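Local coordinates for possible acyl-[acyl-carrier protein] desaturase DESA2 (acyl-[acp] desaturase) (stearoyl-acp desaturase) (Mycobacterium tuberculosis, PDB 1ZA0) that may act as an iron-dependent acyl-ACP desaturase in mycobacterial fatty acid biosynthesis, with a diiron-type metal site held in a helical bundle, at residues 72-77 against 227-232. Residues are numbered along the deposited sequence; the frame is centred on the assembly and turned at random.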
ATOM      1  N   LEU A  72      -4.176   2.528   6.496  1.00 32.28           N
ATOM      2  CA  LEU A  72      -3.027   2.811   5.618  1.00 32.40           C
ATOM      3  C   LEU A  72      -1.825   3.331   6.383  1.00 31.84           C
ATOM      4  O   LEU A  72      -0.631   2.955   6.143  1.00 29.67           O
ATOM      5  CB  LEU A  72      -3.355   3.832   4.525  1.00 32.57           C
ATOM      6  CG  LEU A  72      -4.028   3.364   3.268  1.00 38.94           C
ATOM      7  CD1 LEU A  72      -4.365   4.550   2.321  1.00 38.80           C
ATOM      8  CD2 LEU A  72      -3.193   2.308   2.608  1.00 40.65           C
ATOM      9  N   LEU A  73      -2.154   4.219   7.294  1.00 30.70           N
ATOM     10  CA  LEU A  73      -1.131   4.862   8.087  1.00 31.33           C
ATOM     11  C   LEU A  73      -0.388   3.853   8.943  1.00 30.94           C
ATOM     12  O   LEU A  73       0.892   3.841   8.991  1.00 30.43           O
ATOM     13  CB  LEU A  73      -1.757   5.956   8.915  1.00 29.78           C
ATOM     14  CG  LEU A  73      -0.775   6.611   9.893  1.00 33.14           C
ATOM     15  CD1 LEU A  73       0.441   7.243   9.135  1.00 30.61           C
ATOM     16  CD2 LEU A  73      -1.473   7.600  10.777  1.00 33.53           C
ATOM     17  N   ILE A  74      -1.144   2.945   9.570  1.00 32.13           N
ATOM     18  CA  ILE A  74      -0.533   1.928  10.429  1.00 33.55           C
ATOM     19  C   ILE A  74       0.394   1.041   9.595  1.00 33.43           C
ATOM     20  O   ILE A  74       1.510   0.719   9.996  1.00 32.91           O
ATOM     21  CB  ILE A  74      -1.624   1.052  11.120  1.00 35.52           C
ATOM     22  CG1 ILE A  74      -2.447   1.844  12.137  1.00 40.69           C
ATOM     23  CG2 ILE A  74      -1.029  -0.205  11.788  1.00 40.06           C
ATOM     24  CD1 ILE A  74      -1.726   2.135  13.383  1.00 47.41           C
ATOM     25  N   LEU A  75      -0.082   0.624   8.437  1.00 33.78           N
ATOM     26  CA  LEU A  75       0.701  -0.246   7.541  1.00 34.87           C
ATOM     27  C   LEU A  75       1.948   0.480   7.012  1.00 35.29           C
ATOM     28  O   LEU A  75       3.058  -0.076   6.962  1.00 37.14           O
ATOM     29  CB  LEU A  75      -0.163  -0.709   6.385  1.00 34.49           C
ATOM     30  CG  LEU A  75      -1.309  -1.680   6.714  1.00 37.50           C
ATOM     31  CD1 LEU A  75      -2.053  -2.079   5.471  1.00 38.80           C
ATOM     32  CD2 LEU A  75      -0.768  -2.937   7.503  1.00 40.35           C
ATOM     33  N   LYS A  76       1.771   1.738   6.632  1.00 36.03           N
ATOM     34  CA  LYS A  76       2.881   2.496   6.060  1.00 36.77           C
ATOM     35  C   LYS A  76       3.970   2.795   7.119  1.00 37.48           C
ATOM     36  O   LYS A  76       5.133   2.835   6.782  1.00 36.45           O
ATOM     37  CB  LYS A  76       2.418   3.804   5.415  1.00 36.66           C
ATOM     38  CG  LYS A  76       1.503   3.627   4.176  1.00 38.71           C
ATOM     39  CD  LYS A  76       2.195   3.447   2.934  1.00 35.96           C
ATOM     40  CE  LYS A  76       1.162   3.270   1.772  1.00 34.14           C
ATOM     41  NZ  LYS A  76       2.032   2.889   0.672  1.00 30.57           N
ATOM     42  N   ASP A  77       3.564   3.065   8.352  1.00 38.07           N
ATOM     43  CA  ASP A  77       4.522   3.276   9.461  1.00 39.92           C
ATOM     44  C   ASP A  77       5.367   1.996   9.772  1.00 42.56           C
ATOM     45  O   ASP A  77       6.478   2.108  10.236  1.00 43.00           O
ATOM     46  CB  ASP A  77       3.786   3.672  10.713  1.00 38.58           C
ATOM     47  CG  ASP A  77       3.519   5.168  10.792  1.00 38.65           C
ATOM     48  OD1 ASP A  77       4.174   5.935  10.050  1.00 33.31           O
ATOM     49  OD2 ASP A  77       2.708   5.653  11.626  1.00 38.92           O
ATOM     50  N   ALA A 227      -5.396  -6.960   8.419  1.00 43.18           N
ATOM     51  CA  ALA A 227      -5.783  -8.196   9.125  1.00 46.02           C
ATOM     52  C   ALA A 227      -4.951  -8.519  10.399  1.00 48.65           C
ATOM     53  O   ALA A 227      -5.428  -9.170  11.290  1.00 48.95           O
ATOM     54  CB  ALA A 227      -5.681  -9.366   8.143  1.00 45.94           C
ATOM     55  N   ASP A 228      -3.699  -8.068  10.419  1.00 51.53           N
ATOM     56  CA  ASP A 228      -2.765  -8.222  11.542  1.00 53.98           C
ATOM     57  C   ASP A 228      -2.864  -7.082  12.595  1.00 54.08           C
ATOM     58  O   ASP A 228      -2.167  -7.133  13.621  1.00 54.70           O
ATOM     59  CB  ASP A 228      -1.302  -8.273  11.011  1.00 55.42           C
ATOM     60  CG  ASP A 228      -0.877  -6.952  10.230  1.00 60.02           C
ATOM     61  OD1 ASP A 228      -1.675  -6.397   9.386  1.00 64.17           O
ATOM     62  OD2 ASP A 228       0.240  -6.391  10.405  1.00 65.97           O
ATOM     63  N   ILE A 229      -3.722  -6.083  12.371  1.00 52.82           N
ATOM     64  CA  ILE A 229      -3.845  -4.986  13.317  1.00 52.09           C
ATOM     65  C   ILE A 229      -4.827  -5.336  14.448  1.00 53.35           C
ATOM     66  O   ILE A 229      -6.018  -5.555  14.243  1.00 51.16           O
ATOM     67  CB  ILE A 229      -4.236  -3.628  12.658  1.00 51.82           C
ATOM     68  CG1 ILE A 229      -3.284  -3.256  11.493  1.00 49.25           C
ATOM     69  CG2 ILE A 229      -4.233  -2.500  13.722  1.00 49.21           C
ATOM     70  CD1 ILE A 229      -3.907  -2.259  10.527  1.00 47.16           C
ATOM     71  N   GLU A 230      -4.251  -5.343  15.649  1.00 55.09           N
ATOM     72  CA  GLU A 230      -4.928  -5.511  16.932  1.00 56.51           C
ATOM     73  C   GLU A 230      -6.103  -4.550  17.030  1.00 55.67           C
ATOM     74  O   GLU A 230      -5.892  -3.343  16.963  1.00 56.83           O
ATOM     75  CB  GLU A 230      -3.899  -5.185  18.061  1.00 57.37           C
ATOM     76  CG  GLU A 230      -4.371  -5.477  19.479  1.00 61.67           C
ATOM     77  CD  GLU A 230      -4.499  -6.964  19.666  1.00 67.76           C
ATOM     78  OE1 GLU A 230      -5.638  -7.492  19.555  1.00 71.06           O
ATOM     79  OE2 GLU A 230      -3.437  -7.597  19.866  1.00 72.52           O
ATOM     80  N   ALA A 231      -7.318  -5.068  17.154  1.00 54.55           N
ATOM     81  CA  ALA A 231      -8.454  -4.228  17.530  1.00 54.48           C
ATOM     82  C   ALA A 231      -8.965  -3.345  16.385  1.00 54.39           C
ATOM     83  O   ALA A 231      -9.556  -2.299  16.627  1.00 53.46           O
ATOM     84  CB  ALA A 231      -8.088  -3.332  18.755  1.00 54.74           C
ATOM     85  N   TYR A 232      -8.723  -3.763  15.144  1.00 54.28           N
ATOM     86  CA  TYR A 232      -9.180  -3.002  13.981  1.00 53.74           C
ATOM     87  C   TYR A 232     -10.293  -3.751  13.240  1.00 53.00           C
ATOM     88  O   TYR A 232     -10.697  -3.375  12.159  1.00 52.38           O
ATOM     89  CB  TYR A 232      -7.983  -2.671  13.078  1.00 53.92           C
ATOM     90  CG  TYR A 232      -7.401  -1.277  13.258  1.00 52.33           C
ATOM     91  CD1 TYR A 232      -7.245  -0.700  14.515  1.00 54.18           C
ATOM     92  CD2 TYR A 232      -6.981  -0.544  12.151  1.00 52.50           C
ATOM     93  CE1 TYR A 232      -6.684   0.593  14.656  1.00 57.03           C
ATOM     94  CE2 TYR A 232      -6.419   0.725  12.277  1.00 54.72           C
ATOM     95  CZ  TYR A 232      -6.281   1.301  13.515  1.00 57.45           C
ATOM     96  OH  TYR A 232      -5.707   2.550  13.607  1.00 60.58           O
TER
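I74 meets I229 and Y232 through two different branches, and its first torsion separates them: CG1 lies anti to the carbonyl carbon (chi1 -67°) and CG2 anti to the backbone N. I229 likewise has CG1 anti to its carbonyl carbon, and its chi2 of 159° extends CD1 toward the helix. The two isoleucines cross obliquely, with I74 CG2 3.8 Å from I229 CD1. The other branch of I74 runs to Y232, side chain reaching toward side chain tip to tip, and I74 CG1 lies 3.6 Å from Y232 OH. That approach to the ring is oblique. Within the loop, I229 CG2 lies over one face of the ring near the rim, 3.4 Å above the plane. A type II beta turn spans I229 to Y232, with a weak closing bond of 3.4 Å from Y232 N to I229 O, and both side chains are directed toward helix 63-77.

In the four-helix bundle of this ferritin-like fold, helix 63-77 packs against helices 95-121 and 148-172; here its last part meets the connection between helices 208-221 and 233-241, and Y232 is the N-cap residue of the latter. No hydrogen bond crosses, and the 185 Å² buried in total is modest and largely apolar. At the margin, L75 CD2 makes a van der Waals approach to the carboxylate oxygen D228 OD1 at 4.0 Å, the two side chains crossing at a slant. L75 also touches Y158 of helix 148-172, and its side chain lies about 9 Å from the bound manganese. K76 takes no part in this contact; its NZ forms salt bridges with the metal ligands E107 and E189.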